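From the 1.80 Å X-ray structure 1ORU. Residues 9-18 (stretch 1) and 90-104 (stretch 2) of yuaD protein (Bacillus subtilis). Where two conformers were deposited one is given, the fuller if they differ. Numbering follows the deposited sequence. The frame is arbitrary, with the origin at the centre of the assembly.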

# COMPACT_ATOMS: atom_id res chain seq x y z
N THR A 9 -2.23 -8.87 19.82
CA THR A 9 -0.84 -8.84 20.23
C THR A 9 -0.09 -10.06 19.70
O THR A 9 -0.62 -11.17 19.73
CB THR A 9 -0.72 -8.80 21.76
OG1 THR A 9 -1.33 -7.60 22.25
CG2 THR A 9 0.73 -8.85 22.20
N ALA A 10 1.12 -9.83 19.19
CA ALA A 10 1.96 -10.91 18.69
C ALA A 10 3.39 -10.62 19.13
O ALA A 10 3.62 -9.73 19.96
CB ALA A 10 1.87 -11.01 17.17
N LYS A 11 4.34 -11.34 18.56
CA LYS A 11 5.73 -11.19 18.95
C LYS A 11 6.73 -11.28 17.80
O LYS A 11 6.56 -12.07 16.88
CB LYS A 11 6.07 -12.25 20.00
CG LYS A 11 7.52 -12.29 20.46
CD LYS A 11 7.71 -13.39 21.51
CE LYS A 11 9.13 -13.47 22.03
NZ LYS A 11 9.29 -14.59 23.00
N ALA A 12 7.78 -10.47 17.88
CA ALA A 12 8.84 -10.49 16.88
C ALA A 12 9.88 -11.46 17.44
O ALA A 12 10.67 -11.08 18.32
CB ALA A 12 9.44 -9.10 16.70
N GLU A 13 9.87 -12.70 16.97
CA GLU A 13 10.81 -13.72 17.43
C GLU A 13 12.23 -13.47 16.95
O GLU A 13 13.19 -13.73 17.67
CB GLU A 13 10.39 -15.12 16.95
CG GLU A 13 9.12 -15.66 17.56
CD GLU A 13 9.27 -16.06 19.02
OE1 GLU A 13 10.40 -16.01 19.56
OE2 GLU A 13 8.26 -16.45 19.64
N GLY A 14 12.35 -12.97 15.72
CA GLY A 14 13.67 -12.71 15.17
C GLY A 14 13.73 -11.53 14.23
O GLY A 14 12.74 -11.20 13.57
N LEU A 15 14.89 -10.89 14.18
CA LEU A 15 15.13 -9.74 13.31
C LEU A 15 16.35 -10.11 12.47
O LEU A 15 17.29 -10.73 12.98
CB LEU A 15 15.41 -8.49 14.14
CG LEU A 15 14.33 -8.09 15.14
CD1 LEU A 15 14.81 -6.86 15.91
CD2 LEU A 15 13.01 -7.79 14.42
N TYR A 16 16.35 -9.73 11.19
CA TYR A 16 17.46 -10.08 10.31
C TYR A 16 17.73 -8.99 9.27
O TYR A 16 16.83 -8.25 8.87
CB TYR A 16 17.14 -11.37 9.56
CG TYR A 16 16.46 -12.44 10.39
CD1 TYR A 16 17.18 -13.50 10.93
CD2 TYR A 16 15.08 -12.39 10.62
CE1 TYR A 16 16.54 -14.49 11.67
CE2 TYR A 16 14.44 -13.37 11.36
CZ TYR A 16 15.17 -14.42 11.88
OH TYR A 16 14.53 -15.40 12.61
N ILE A 17 18.98 -8.92 8.81
CA ILE A 17 19.34 -7.93 7.81
C ILE A 17 20.13 -8.56 6.67
O ILE A 17 20.85 -9.54 6.86
CB ILE A 17 20.20 -6.80 8.43
CG1 ILE A 17 20.35 -5.65 7.43
CG2 ILE A 17 21.58 -7.35 8.81
CD1 ILE A 17 21.10 -4.45 7.99
N ALA A 18 19.97 -8.00 5.47
CA ALA A 18 20.69 -8.45 4.29
C ALA A 18 21.73 -7.36 4.08
O ALA A 18 21.47 -6.37 3.39
CB ALA A 18 19.75 -8.53 3.09
N LEU A 90 14.06 -21.91 7.70
CA LEU A 90 14.51 -20.74 8.46
C LEU A 90 14.14 -19.43 7.78
O LEU A 90 14.26 -19.29 6.57
CB LEU A 90 16.03 -20.80 8.67
CG LEU A 90 16.56 -22.04 9.39
CD1 LEU A 90 18.07 -21.91 9.56
CD2 LEU A 90 15.87 -22.18 10.74
N PRO A 91 13.69 -18.43 8.57
CA PRO A 91 13.32 -17.14 7.99
C PRO A 91 14.44 -16.55 7.14
O PRO A 91 14.18 -15.89 6.13
CB PRO A 91 13.02 -16.29 9.23
CG PRO A 91 12.43 -17.30 10.18
CD PRO A 91 13.39 -18.48 10.01
N GLU A 92 15.69 -16.79 7.55
CA GLU A 92 16.86 -16.28 6.83
C GLU A 92 16.89 -16.73 5.38
O GLU A 92 17.23 -15.96 4.48
CB GLU A 92 18.15 -16.73 7.51
CG GLU A 92 18.35 -16.20 8.92
CD GLU A 92 17.95 -17.19 10.00
OE1 GLU A 92 16.84 -17.77 9.91
OE2 GLU A 92 18.74 -17.39 10.94
N TRP A 93 16.54 -17.99 5.15
CA TRP A 93 16.54 -18.56 3.81
C TRP A 93 15.53 -17.86 2.91
O TRP A 93 15.70 -17.82 1.69
CB TRP A 93 16.20 -20.04 3.87
CG TRP A 93 17.11 -20.85 4.74
CD1 TRP A 93 18.32 -20.47 5.26
CD2 TRP A 93 16.89 -22.19 5.18
NE1 TRP A 93 18.87 -21.50 5.99
CE2 TRP A 93 18.01 -22.57 5.96
CE3 TRP A 93 15.86 -23.12 4.99
CZ2 TRP A 93 18.12 -23.83 6.55
CZ3 TRP A 93 15.97 -24.37 5.58
CH2 TRP A 93 17.10 -24.72 6.35
N LEU A 94 14.48 -17.31 3.51
CA LEU A 94 13.45 -16.62 2.75
C LEU A 94 13.73 -15.12 2.67
O LEU A 94 12.92 -14.36 2.13
CB LEU A 94 12.08 -16.86 3.40
CG LEU A 94 11.66 -18.33 3.58
CD1 LEU A 94 10.31 -18.39 4.27
CD2 LEU A 94 11.60 -19.02 2.24
N GLY A 95 14.87 -14.71 3.20
CA GLY A 95 15.24 -13.30 3.18
C GLY A 95 14.36 -12.41 4.03
O GLY A 95 14.21 -11.21 3.76
N ALA A 96 13.76 -12.98 5.07
CA ALA A 96 12.89 -12.20 5.95
C ALA A 96 13.69 -11.26 6.85
O ALA A 96 14.83 -11.54 7.21
CB ALA A 96 12.05 -13.14 6.81
N ASN A 97 13.07 -10.13 7.21
CA ASN A 97 13.70 -9.15 8.09
C ASN A 97 13.11 -9.31 9.48
O ASN A 97 13.74 -8.96 10.48
CB ASN A 97 13.45 -7.73 7.59
CG ASN A 97 14.08 -7.48 6.24
OD1 ASN A 97 15.30 -7.56 6.10
ND2 ASN A 97 13.25 -7.19 5.25
N VAL A 98 11.89 -9.82 9.54
CA VAL A 98 11.23 -10.04 10.81
C VAL A 98 10.49 -11.37 10.78
O VAL A 98 9.77 -11.68 9.82
CB VAL A 98 10.19 -8.92 11.13
CG1 VAL A 98 9.61 -9.13 12.53
CG2 VAL A 98 10.85 -7.55 11.02
N ALA A 99 10.69 -12.16 11.82
CA ALA A 99 10.00 -13.44 11.93
C ALA A 99 9.12 -13.26 13.16
O ALA A 99 9.62 -13.02 14.26
CB ALA A 99 11.00 -14.57 12.13
N VAL A 100 7.81 -13.36 12.97
CA VAL A 100 6.88 -13.19 14.08
C VAL A 100 6.26 -14.51 14.52
O VAL A 100 6.25 -15.48 13.76
CB VAL A 100 5.74 -12.22 13.71
CG1 VAL A 100 6.31 -10.87 13.31
CG2 VAL A 100 4.89 -12.80 12.58
N SER A 101 5.78 -14.54 15.75
CA SER A 101 5.10 -15.72 16.28
C SER A 101 3.75 -15.23 16.77
O SER A 101 3.59 -14.04 17.09
CB SER A 101 5.90 -16.39 17.41
OG SER A 101 5.99 -15.58 18.57
N GLY A 102 2.77 -16.12 16.80
CA GLY A 102 1.44 -15.72 17.23
C GLY A 102 0.61 -15.23 16.06
O GLY A 102 -0.46 -14.65 16.26
N MSE A 103 1.10 -15.46 14.85
CA MSE A 103 0.37 -15.04 13.66
C MSE A 103 0.31 -16.17 12.62
O MSE A 103 0.91 -16.07 11.55
CB MSE A 103 1.02 -13.79 13.06
CG MSE A 103 1.05 -12.63 14.04
SE MSE A 103 1.56 -10.96 13.24
CE MSE A 103 -0.06 -10.61 12.26
N PRO A 104 -0.41 -17.25 12.94
CA PRO A 104 -0.55 -18.40 12.04
C PRO A 104 -1.18 -18.10 10.68
O PRO A 104 -1.10 -18.91 9.75
CB PRO A 104 -1.36 -19.40 12.87
CG PRO A 104 -2.18 -18.52 13.75
CD PRO A 104 -1.19 -17.46 14.17
O HOH W 1 -0.28 -13.76 19.23
O HOH W 2 15.93 -17.77 12.54

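Residues 9–17 form a strand, and 98–101 run against it as a short antiparallel partner, the two N-to-C directions 140° apart. The ladder opens with K11 and S101, a reciprocal pair: K11 N donates to S101 O at 3.2 Å and S101 N to K11 O at 2.8 Å. The next closed pair is G14 with A99, where G14 N reaches A99 O at 3.1 Å and A99 N reaches G14 O at 2.9 Å. Two residues lie between K11 and G14 but only V100 between S101 and A99, so the register slips by one in a beta bulge. E13 is the extra residue. Its phi/psi of -71/-37 leaves the extended region, and its N turns onto the same acceptor that G14 N uses, a weak bond from E13 N to A99 O of 2.7 Å with an angle of 123°. Beyond the last bridge, Y16 N still donates to N97 O at 2.8 Å. Close CA-H...O contacts fill in between these bonds, such as L15 CA to N97 O at 3.2 Å.

At the bulge, the E13 side chain also makes a bond across the stretches. Its CA-to-CB bond points toward the other stretch, and with chi1 and chi2 both m the carboxylate accepts a hydrogen bond from the serine, S101 OG to E13 OE2, at 2.7 Å. Serine suits this spot: its side chain is short, and chi1 near p places OG within reach of the carboxylate. K11, with all four chi angles t, sends its end away from the partner strand, and its NZ makes a long salt bridge of 3.9 Å to E13 OE1.

A12, L15, V98 and V100 share one face of the sheet, and all four are buried. Small and branched apolar groups pack here without polar demands: A12 CB lies 4.2 Å from V98 CG1, and L15 CD2 lies 4.0 Å from V98 CG2. At the K11 end of the ladder, A10 points its methyl toward the partner, where A10 CB meets CG of the selenomethionine M103 at 3.6 Å.

Y16 is the largest single contributor, with 141 Å² of the residue covered by the other stretch. Its ring lies beside the G14–A99 pair, with A99 CB at the ring edge, 3.7 Å from Y16 CE2. A99 meets the ring with its methyl, and on G14 an ideal CB would fall 2.4 Å from Y16 OH, so the absence of a side chain there matters. P91 CB packs 3.9 Å from Y16 CE2, a rigid apolar neighbour needing no bond from the phenol. The hydroxyl is instead served by water 2, 2.8 Å from Y16 OH, which donates to E92 OE1 at 2.8 Å and so ties the buried tyrosine to a partly exposed acid.

At the other end, water 1 donates to T9 O at 2.7 Å and to G102 O at 3.1 Å, extending the pairing past the last direct bond. G102 turns the chain there at phi 89°, psi 12°, where a CB would jam against the preceding carbonyl; glycine fits.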